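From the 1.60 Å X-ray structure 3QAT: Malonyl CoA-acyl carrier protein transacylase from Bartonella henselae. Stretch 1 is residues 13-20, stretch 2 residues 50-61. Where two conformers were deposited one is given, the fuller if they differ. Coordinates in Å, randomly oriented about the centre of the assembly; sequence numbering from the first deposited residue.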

# COMPACT_ATOMS: atom_id res chain seq x y z
N GLY A 13 0.86 2.96 0.96
CA GLY A 13 1.92 1.95 1.03
C GLY A 13 3.31 2.55 1.05
O GLY A 13 3.48 3.75 1.30
N GLN A 14 4.29 1.69 0.76
CA GLN A 14 5.71 2.07 0.84
C GLN A 14 5.97 3.35 0.06
O GLN A 14 5.53 3.48 -1.12
CB GLN A 14 6.51 0.91 0.27
CG GLN A 14 8.03 1.13 0.27
CD GLN A 14 8.69 0.82 1.62
OE1 GLN A 14 8.38 -0.18 2.27
NE2 GLN A 14 9.65 1.66 2.01
N GLY A 15 6.66 4.30 0.70
CA GLY A 15 6.92 5.59 0.09
C GLY A 15 6.14 6.69 0.78
O GLY A 15 6.37 7.89 0.53
N SER A 16 5.18 6.30 1.61
CA SER A 16 4.39 7.30 2.35
C SER A 16 4.92 7.55 3.75
O SER A 16 4.44 8.46 4.44
CB SER A 16 2.89 6.88 2.42
OG SER A 16 2.31 6.99 1.12
N GLN A 17 5.93 6.79 4.15
CA GLN A 17 6.49 6.95 5.51
C GLN A 17 7.31 8.23 5.61
O GLN A 17 7.97 8.68 4.65
CB GLN A 17 7.33 5.71 5.91
CG GLN A 17 8.73 5.57 5.24
CD GLN A 17 8.69 5.17 3.78
OE1 GLN A 17 7.65 4.75 3.26
NE2 GLN A 17 9.84 5.30 3.11
N LEU A 18 7.24 8.82 6.80
CA LEU A 18 7.92 10.10 7.11
C LEU A 18 8.31 10.05 8.58
O LEU A 18 7.50 9.65 9.40
CB LEU A 18 6.92 11.27 6.98
CG LEU A 18 6.32 11.56 5.60
CD1 LEU A 18 5.02 12.30 5.70
CD2 LEU A 18 7.34 12.34 4.79
N ILE A 19 9.52 10.50 8.92
CA ILE A 19 9.91 10.61 10.34
C ILE A 19 8.90 11.48 11.06
O ILE A 19 8.53 12.57 10.57
CB ILE A 19 11.29 11.28 10.51
CG1 ILE A 19 12.40 10.34 10.05
CG2 ILE A 19 11.51 11.74 11.98
CD1 ILE A 19 13.77 11.10 9.90
N GLY A 20 8.49 11.02 12.24
CA GLY A 20 7.52 11.75 13.08
C GLY A 20 6.07 11.47 12.77
O GLY A 20 5.17 11.96 13.48
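Stretch 2 50-61: IIFEGPADVLTL

Packing of residues 50-61 on the segment 13-20 in malonyl CoA-acyl carrier protein transacylase. Stretch 1 has no regular helix or strand; it opens with a type II beta turn from Gly-13 to Ser-16, closed by Ser-16 N to Gly-13 O at 3.1 Å, and continues as an irregular chain to Gly-20. Stretch 2 begins in the last turn of a helix, residues 50-53, which Gly-54 leaves with a positive phi of 76°. A cis peptide bond then leads into Pro-55, the N-cap residue of a second short helix that starts at Ala-56. The two chains run in opposite senses: Gly-20 lies beside Phe-52, CA to CA 3.9 Å, whereas Gln-17 lies nearest Thr-60, CA to CA 7.0 Å. Together they bury 466 Å², both sides summed.

Backbone contact is tightest at the end of the first helix. Gly-20 N donates a hydrogen bond to Ile-51 O at 2.8 Å, the one backbone-to-backbone hydrogen bond between the stretches, and Ile-19 CA rests 3.6 Å from the same Ile-51 O. Gly-20 adopts a phi of 86°, a value that favours glycine. Within stretch 2, Gly-54 N to Ile-50 O, 2.8 Å, closes the helix end.

Two glutamine side chains provide the other direct hydrogen bonds, both to Thr-60. Gln-14, whose CA-to-CB bond points sideways, brings its amide round so that NE2 donates to Thr-60 O at 3.0 Å. The CA-to-CB bond of Gln-17 points toward stretch 2, and its NE2 donates to Thr-60 OG1, also at 3.0 Å. The Gln-17 amide works in both directions: its OE1 accepts from Gly-15 N at 2.8 Å, so the group that reaches Thr-60 is also tied to the turn. Gly-15 has a phi of 110°, where a CB would be jammed against the preceding carbonyl oxygen. Thr-60 OG1 in turn donates to Ala-56 O at 2.9 Å, four residues back, and so accepts from Gln-17 while bonded to Ala-56. Water 1 adds a bridge, donating to Gln-17 O at 2.8 Å and, weakly, to Thr-60 OG1 at 3.4 Å.

Van der Waals contacts occupy the space between these polar ends. Ile-19, with the largest covered area of any residue here, lies along the bend between the helices: CG2 is 3.5 Å from Phe-52 O, CG1 is 3.9 Å from Gly-54 CA, and CD1 is 3.6 Å from Ala-56 N and makes an apolar contact with Ala-56 CB at 3.9 Å. The absence of a side chain at Gly-54 matters, since an ideal CB would come within 2.8 Å of Ile-19 CD1, a clash. Leu-59, buried and with its CA-to-CB bond toward stretch 1, packs its CD2 3.7 Å from Leu-18 C and 3.8 Å from Ile-19 N, while its CG lies 4.1 Å from Gln-17 CG. The CA-to-CB bond of Leu-18 points away, and it is the backbone of Leu-18 that meets Leu-59.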

# COMPACT_ATOMS: atom_id res chain seq x y z
N ILE A 50 11.80 4.43 15.99
CA ILE A 50 12.23 4.61 14.61
C ILE A 50 11.19 5.45 13.84
O ILE A 50 11.54 6.36 13.09
CB ILE A 50 12.45 3.24 13.93
CG1 ILE A 50 13.60 2.48 14.60
CG2 ILE A 50 12.66 3.39 12.41
CD1 ILE A 50 13.61 0.96 14.23
N ILE A 51 9.91 5.15 14.04
CA ILE A 51 8.85 5.95 13.44
C ILE A 51 8.97 7.43 13.80
O ILE A 51 8.91 8.29 12.91
CB ILE A 51 7.46 5.41 13.82
CG1 ILE A 51 7.35 3.93 13.43
CG2 ILE A 51 6.35 6.25 13.16
CD1 ILE A 51 5.96 3.29 13.76
N PHE A 52 9.16 7.72 15.09
CA PHE A 52 9.09 9.11 15.54
C PHE A 52 10.40 9.90 15.38
O PHE A 52 10.35 11.12 15.23
CB PHE A 52 8.63 9.19 17.00
CG PHE A 52 7.27 8.56 17.27
CD1 PHE A 52 6.27 8.50 16.29
CD2 PHE A 52 6.98 8.09 18.55
CE1 PHE A 52 5.02 7.93 16.57
CE2 PHE A 52 5.74 7.52 18.84
CZ PHE A 52 4.75 7.44 17.85
N GLU A 53 11.54 9.21 15.36
CA GLU A 53 12.84 9.89 15.35
C GLU A 53 13.81 9.43 14.27
O GLU A 53 14.91 10.01 14.11
CB GLU A 53 13.51 9.74 16.71
CG GLU A 53 12.77 10.39 17.86
CD GLU A 53 13.55 10.29 19.16
OE1 GLU A 53 14.67 10.83 19.24
OE2 GLU A 53 13.03 9.68 20.12
N GLY A 54 13.42 8.42 13.49
CA GLY A 54 14.30 7.94 12.42
C GLY A 54 15.45 7.10 12.94
O GLY A 54 15.36 6.52 14.03
N PRO A 55 16.58 7.06 12.21
CA PRO A 55 16.86 7.81 10.97
C PRO A 55 15.93 7.42 9.84
O PRO A 55 15.32 6.33 9.86
CB PRO A 55 18.30 7.39 10.63
CG PRO A 55 18.89 6.92 11.92
CD PRO A 55 17.76 6.29 12.66
N ALA A 56 15.79 8.31 8.85
CA ALA A 56 14.91 8.05 7.71
C ALA A 56 15.24 6.74 6.99
O ALA A 56 14.31 6.04 6.56
CB ALA A 56 14.97 9.24 6.70
N ASP A 57 16.52 6.43 6.82
CA ASP A 57 16.89 5.26 6.02
C ASP A 57 16.55 3.98 6.77
O ASP A 57 16.23 2.96 6.14
CB ASP A 57 18.32 5.29 5.42
CG ASP A 57 19.44 5.46 6.46
OD1 ASP A 57 19.18 5.57 7.67
OD2 ASP A 57 20.62 5.49 6.00
N VAL A 58 16.57 4.05 8.10
CA VAL A 58 16.12 2.91 8.94
C VAL A 58 14.62 2.73 8.89
O VAL A 58 14.11 1.60 8.70
CB VAL A 58 16.62 3.02 10.37
CG1 VAL A 58 16.04 1.89 11.27
CG2 VAL A 58 18.13 3.03 10.40
N LEU A 59 13.87 3.83 9.01
CA LEU A 59 12.40 3.76 8.86
C LEU A 59 11.99 3.25 7.48
O LEU A 59 10.97 2.57 7.35
CB LEU A 59 11.79 5.14 9.11
CG LEU A 59 10.26 5.26 8.99
CD1 LEU A 59 9.53 4.28 9.92
CD2 LEU A 59 9.80 6.69 9.25
N THR A 60 12.76 3.59 6.46
CA THR A 60 12.40 3.25 5.08
C THR A 60 12.64 1.76 4.79
O THR A 60 11.98 1.22 3.90
CB THR A 60 13.16 4.20 4.13
OG1 THR A 60 12.56 5.50 4.26
CG2 THR A 60 13.09 3.78 2.66
N LEU A 61 13.55 1.11 5.52
CA LEU A 61 13.72 -0.35 5.34
C LEU A 61 12.33 -0.97 5.38
O LEU A 61 11.53 -0.69 6.29
CB LEU A 61 14.56 -0.93 6.46
CG LEU A 61 16.03 -0.50 6.44
CD1 LEU A 61 16.64 -1.08 7.70
CD2 LEU A 61 16.71 -1.01 5.19
O HOH W 1 10.69 8.37 4.16